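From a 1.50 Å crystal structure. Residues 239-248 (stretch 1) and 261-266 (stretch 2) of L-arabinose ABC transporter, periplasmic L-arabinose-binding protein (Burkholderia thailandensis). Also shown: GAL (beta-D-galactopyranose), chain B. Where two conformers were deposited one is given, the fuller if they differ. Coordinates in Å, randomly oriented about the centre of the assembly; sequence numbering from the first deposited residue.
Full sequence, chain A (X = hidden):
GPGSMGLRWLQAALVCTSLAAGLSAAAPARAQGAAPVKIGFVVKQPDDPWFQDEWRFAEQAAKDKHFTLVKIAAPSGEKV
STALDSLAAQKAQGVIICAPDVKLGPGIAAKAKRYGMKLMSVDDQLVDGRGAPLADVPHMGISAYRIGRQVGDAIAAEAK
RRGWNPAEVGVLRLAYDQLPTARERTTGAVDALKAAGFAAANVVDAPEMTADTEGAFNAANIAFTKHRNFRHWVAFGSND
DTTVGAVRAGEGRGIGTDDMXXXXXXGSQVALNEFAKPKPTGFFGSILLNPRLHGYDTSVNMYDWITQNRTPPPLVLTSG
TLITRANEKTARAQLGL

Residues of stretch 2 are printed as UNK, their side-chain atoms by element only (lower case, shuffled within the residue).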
ATOM      1  N   ASN A 239       4.473   1.200   2.235  1.00  7.70           N
ATOM      2  CA  ASN A 239       4.516   0.241   1.133  1.00  7.56           C
ATOM      3  C   ASN A 239       5.945   0.022   0.672  1.00  7.22           C
ATOM      4  O   ASN A 239       6.878   0.621   1.201  1.00  7.11           O
ATOM      5  CB  ASN A 239       3.578   0.658  -0.029  1.00  7.62           C
ATOM      6  CG  ASN A 239       4.023   1.929  -0.743  1.00  7.76           C
ATOM      7  OD1 ASN A 239       5.035   2.530  -0.410  1.00  7.65           O
ATOM      8  ND2 ASN A 239       3.246   2.342  -1.734  1.00  7.87           N
ATOM      9  N   ASP A 240       6.117  -0.855  -0.321  1.00  7.03           N
ATOM     10  CA  ASP A 240       7.439  -1.120  -0.889  1.00  7.09           C
ATOM     11  C   ASP A 240       8.088   0.138  -1.457  1.00  7.39           C
ATOM     12  O   ASP A 240       9.307   0.349  -1.306  1.00  7.57           O
ATOM     13  CB  ASP A 240       7.376  -2.192  -1.998  1.00  7.07           C
ATOM     14  CG  ASP A 240       6.986  -3.561  -1.494  1.00  7.18           C
ATOM     15  OD1 ASP A 240       7.251  -3.860  -0.330  1.00  7.07           O
ATOM     16  OD2 ASP A 240       6.423  -4.363  -2.280  1.00  7.25           O
ATOM     17  N   ASP A 241       7.300   0.953  -2.141  1.00  7.95           N
ATOM     18  CA  ASP A 241       7.826   2.123  -2.820  1.00  8.77           C
ATOM     19  C   ASP A 241       8.482   3.107  -1.868  1.00  8.50           C
ATOM     20  O   ASP A 241       9.595   3.563  -2.106  1.00  8.76           O
ATOM     21  CB  ASP A 241       6.697   2.811  -3.580  1.00 10.11           C
ATOM     22  CG  ASP A 241       5.996   1.882  -4.563  1.00 11.42           C
ATOM     23  OD1 ASP A 241       5.838   0.706  -4.238  1.00 13.34           O
ATOM     24  OD2 ASP A 241       5.511   2.375  -5.596  1.00 14.32           O
ATOM     25  N   THR A 242       7.798   3.408  -0.773  1.00  8.16           N
ATOM     26  CA  THR A 242       8.325   4.307   0.237  1.00  8.27           C
ATOM     27  C   THR A 242       9.523   3.657   0.920  1.00  8.21           C
ATOM     28  O   THR A 242      10.558   4.268   1.038  1.00  8.71           O
ATOM     29  CB  THR A 242       7.232   4.749   1.234  1.00  8.32           C
ATOM     30  OG1 THR A 242       6.519   3.620   1.758  1.00  8.08           O
ATOM     31  CG2 THR A 242       6.268   5.624   0.520  1.00  8.58           C
ATOM     32  N   THR A 243       9.400   2.398   1.305  1.00  8.07           N
ATOM     33  CA  THR A 243      10.488   1.676   1.948  1.00  7.94           C
ATOM     34  C   THR A 243      11.762   1.725   1.144  1.00  8.18           C
ATOM     35  O   THR A 243      12.851   1.975   1.686  1.00  8.12           O
ATOM     36  CB  THR A 243      10.060   0.225   2.287  1.00  8.10           C
ATOM     37  OG1 THR A 243       8.899   0.275   3.136  1.00  8.39           O
ATOM     38  CG2 THR A 243      11.161  -0.522   3.005  1.00  8.24           C
ATOM     39  N   VAL A 244      11.650   1.498  -0.168  1.00  8.12           N
ATOM     40  CA  VAL A 244      12.827   1.489  -1.060  0.70  8.78           C
ATOM     41  C   VAL A 244      13.462   2.875  -1.109  1.00  8.96           C
ATOM     42  O   VAL A 244      14.675   3.018  -1.279  1.00  9.24           O
ATOM     43  CB  VAL A 244      12.456   1.049  -2.494  0.70  9.22           C
ATOM     44  CG1 VAL A 244      13.471   1.561  -3.531  0.70  9.90           C
ATOM     45  CG2 VAL A 244      12.324  -0.447  -2.541  0.70  9.36           C
ATOM     46  N   GLY A 245      12.645   3.913  -0.999  1.00  9.05           N
ATOM     47  CA  GLY A 245      13.210   5.258  -0.930  1.00  9.69           C
ATOM     48  C   GLY A 245      14.209   5.432   0.200  1.00 10.07           C
ATOM     49  O   GLY A 245      15.281   6.039   0.017  1.00 10.94           O
ATOM     50  N   ALA A 246      13.889   4.881   1.371  1.00  9.87           N
ATOM     51  CA  ALA A 246      14.796   4.924   2.515  1.00 10.46           C
ATOM     52  C   ALA A 246      16.051   4.075   2.275  1.00 10.78           C
ATOM     53  O   ALA A 246      17.165   4.427   2.701  1.00 11.61           O
ATOM     54  CB  ALA A 246      14.081   4.491   3.796  1.00 10.47           C
ATOM     55  N   VAL A 247      15.884   2.938   1.611  1.00 10.14           N
ATOM     56  CA  VAL A 247      17.012   2.068   1.315  1.00 10.36           C
ATOM     57  C   VAL A 247      17.984   2.806   0.368  1.00 10.83           C
ATOM     58  O   VAL A 247      19.203   2.822   0.588  1.00 11.63           O
ATOM     59  CB  VAL A 247      16.559   0.703   0.746  1.00 10.00           C
ATOM     60  CG1 VAL A 247      17.738  -0.144   0.244  1.00 10.46           C
ATOM     61  CG2 VAL A 247      15.766  -0.078   1.802  1.00  9.52           C
ATOM     62  N   ARG A 248      17.450   3.443  -0.675  1.00 10.79           N
ATOM     63  CA  ARG A 248      18.287   4.223  -1.579  1.00 11.36           C
ATOM     64  C   ARG A 248      18.976   5.379  -0.861  1.00 12.00           C
ATOM     65  O   ARG A 248      20.150   5.656  -1.113  1.00 12.60           O
ATOM     66  CB  ARG A 248      17.477   4.793  -2.747  1.00 11.11           C
ATOM     67  CG  ARG A 248      16.989   3.755  -3.743  1.00 10.66           C
ATOM     68  CD  ARG A 248      18.121   3.096  -4.524  1.00 11.16           C
ATOM     69  NE  ARG A 248      18.506   1.815  -3.947  1.00 11.00           N
ATOM     70  CZ  ARG A 248      17.784   0.698  -4.065  1.00 10.39           C
ATOM     71  NH1 ARG A 248      18.175  -0.412  -3.470  1.00 10.39           N
ATOM     72  NH2 ARG A 248      16.649   0.679  -4.749  1.00 10.11           N
ATOM     73  N   UNK A 261      18.130  -3.043   7.788  1.00 11.05           N
ATOM     74  CA  UNK A 261      17.070  -4.040   7.547  1.00 10.34           C
ATOM     75  C   UNK A 261      15.765  -3.295   7.298  1.00  9.69           C
ATOM     76  O   UNK A 261      15.207  -2.694   8.213  1.00  9.46           O
ATOM     77  c   UNK A 261      18.227  -6.492  10.292  1.00 11.60           C
ATOM     78  c   UNK A 261      18.219  -5.748   8.981  1.00 11.16           C
ATOM     79  c   UNK A 261      16.906  -5.015   8.728  1.00 10.66           C
ATOM     80  c   UNK A 261      15.778  -5.993   8.457  1.00 10.53           C
ATOM     81  N   UNK A 262      15.292  -3.341   6.062  1.00  9.09           N
ATOM     82  CA  UNK A 262      14.080  -2.655   5.667  1.00  8.44           C
ATOM     83  C   UNK A 262      13.076  -3.657   5.146  1.00  8.14           C
ATOM     84  O   UNK A 262      13.437  -4.540   4.381  1.00  8.35           O
ATOM     85  c   UNK A 262      14.400  -1.620   4.594  1.00  8.47           C
ATOM     86  N   UNK A 263      11.818  -3.507   5.561  1.00  7.81           N
ATOM     87  CA  UNK A 263      10.756  -4.424   5.124  1.00  7.72           C
ATOM     88  C   UNK A 263       9.573  -3.591   4.668  1.00  7.54           C
ATOM     89  O   UNK A 263       9.112  -2.700   5.392  1.00  7.61           O
ATOM     90  c   UNK A 263      10.348  -5.403   6.256  1.00  7.98           C
ATOM     91  c   UNK A 263      11.502  -6.315   6.598  1.00  8.38           C
ATOM     92  c   UNK A 263       9.102  -6.209   5.891  1.00  7.94           C
ATOM     93  N   UNK A 264       9.107  -3.867   3.462  1.00  7.26           N
ATOM     94  CA  UNK A 264       7.985  -3.169   2.877  1.00  7.04           C
ATOM     95  C   UNK A 264       6.661  -3.876   3.015  1.00  6.96           C
ATOM     96  O   UNK A 264       6.542  -4.855   3.759  1.00  7.06           O
ATOM     97  N   UNK A 265       5.673  -3.325   2.314  1.00  6.93           N
ATOM     98  CA  UNK A 265       4.330  -3.894   2.176  1.00  6.91           C
ATOM     99  C   UNK A 265       3.940  -3.831   0.698  1.00  6.82           C
ATOM    100  O   UNK A 265       4.126  -2.784   0.065  1.00  6.45           O
ATOM    101  c   UNK A 265       3.640  -3.252   4.504  1.00  7.30           C
ATOM    102  c   UNK A 265       2.869  -2.266   5.361  1.00  7.54           C
ATOM    103  c   UNK A 265       1.894  -3.650   2.726  1.00  7.23           C
ATOM    104  c   UNK A 265       3.290  -3.143   3.020  1.00  7.03           C
ATOM    105  N   UNK A 266       3.470  -4.977   0.190  1.00  7.04           N
ATOM    106  CA  UNK A 266       2.816  -5.230  -1.112  1.00  7.14           C
ATOM    107  C   UNK A 266       3.331  -6.523  -1.710  1.00  7.53           C
ATOM    108  O   UNK A 266       2.566  -7.372  -2.082  1.00  7.81           O
ATOM    109  c   UNK A 266       2.984  -4.127  -2.138  1.00  6.97           C
ATOM    110  c   UNK A 266       2.163  -2.909  -1.841  1.00  6.78           C
ATOM    111  o   UNK A 266       1.268  -2.939  -0.997  1.00  6.78           O
ATOM    112  n   UNK A 266       2.436  -1.823  -2.569  1.00  6.47           N
TER
HETATM  113  C1  GAL B 600      -2.317   1.820  -0.800  1.00  7.50           C
HETATM  114  C2  GAL B 600      -0.856   1.929  -1.228  1.00  7.29           C
HETATM  115  C3  GAL B 600      -0.529   0.735  -2.135  1.00  6.83           C
HETATM  116  C4  GAL B 600      -0.897  -0.566  -1.428  1.00  6.84           C
HETATM  117  C5  GAL B 600      -2.364  -0.523  -1.039  1.00  7.21           C
HETATM  118  C6  GAL B 600      -2.781  -1.770  -0.272  1.00  7.36           C
HETATM  119  O1  GAL B 600      -2.560   2.860   0.127  1.00  7.68           O
HETATM  120  O2  GAL B 600      -0.690   3.144  -1.924  1.00  7.86           O
HETATM  121  O3  GAL B 600       0.851   0.737  -2.523  1.00  6.75           O
HETATM  122  O4  GAL B 600      -0.066  -0.785  -0.314  1.00  6.31           O
HETATM  123  O5  GAL B 600      -2.559   0.577  -0.161  1.00  7.66           O
HETATM  124  O6  GAL B 600      -4.152  -1.707   0.086  1.00  7.64           O
HETATM  125  O   HOH W   1       4.348  -1.409  -4.728  1.00  9.63           O

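Position 261 carries four side-chain carbons. The first, bonded to CA, forks into two arms, one of them two carbons long, which is the beta-branched pattern of isoleucine. Its CA-to-CB bond points away from stretch 1, and the side chain lies far from that stretch and makes no contact with it, so Ile 261 belongs to the strand without taking part in the contact.

Position 262 has a single side-chain carbon, necessarily CB, and is therefore alanine. This CB points toward the helix; Ala 262 CB lies 3.5 Å from Val 247 CG2 and 3.8 Å from Thr 243 CG2. Those two residues are one helical turn apart, so Ala 262 rests against consecutive turns of the same helix face.

Position 263 shows three carbons, one bonded to CA and carrying the other two: valine. As expected in a strand, where successive side chains alternate, its CA-to-CB bond points away from stretch 1. The approach is made by the backbone instead, with Val 263 O 3.7 Å from Thr 243 OG1, a proximity rather than a bond. Thr 243 OG1 donates to Asn 239 O at 2.8 Å.

Position 264 has no side-chain atoms and is glycine. Gly 264 CA lies 3.4 Å from Asp 240 OD1 and 3.6 Å from Thr 243 OG1. An idealised CB built on Gly 264 would point toward the helix and fall 2.2 Å from Asp 240 OD1, a clash; the bare CA of Gly 264 is what leaves room for the carboxylate.

Position 265 again has four carbons, forked at the first with one arm two carbons long, and is isoleucine. The chain turns a corner here. Its CA-to-CB bond points sideways, while the carbonyl provides the one direct hydrogen bond between the stretches: Asp 240 N donates to Ile 265 O at 2.8 Å, with an N-H...acceptor angle of 133°. Ile 265 O also receives a CA-H...O contact from Asn 239 CA at 3.2 Å.

Position 266 has two carbons in line, the second carrying one oxygen and one nitrogen. This is a carboxamide attached directly to CB, hence asparagine. Asn 266 CB lies 3.5 Å from Asp 240 OD2, and Asn 266 ND2 is 3.7 Å from Asn 239 CB. The oxygen of water 1 accepts from Asn 266 ND2 (2.9 Å) and donates to Asp 241 OD1 (2.6 Å), linking the stretches.

The contact places the helix nearly antiparallel to the strand, at 163°. Ala 262 meets Thr 243 and Val 247 with one carbon, Gly 264, lacking a CB, leaves room for Asp 240 OD1, and the bond from Asp 240 N holds the helix start against the corner. Asn 239 caps that start, Asn 239 OD1 accepting from Thr 242 N at 2.9 Å, while Asn 239 ND2 donates to GAL O3 at 3.0 Å. Asn 266 ND2 donates to GAL O3, also at 3.0 Å, and Asn 266 OD1 accepts from GAL O4 at 2.6 Å. The two asparagines thus converge on one sugar hydroxyl, as suits a periplasmic sugar-binding protein.

Stretch 2, residues 261-266: IAVGIN
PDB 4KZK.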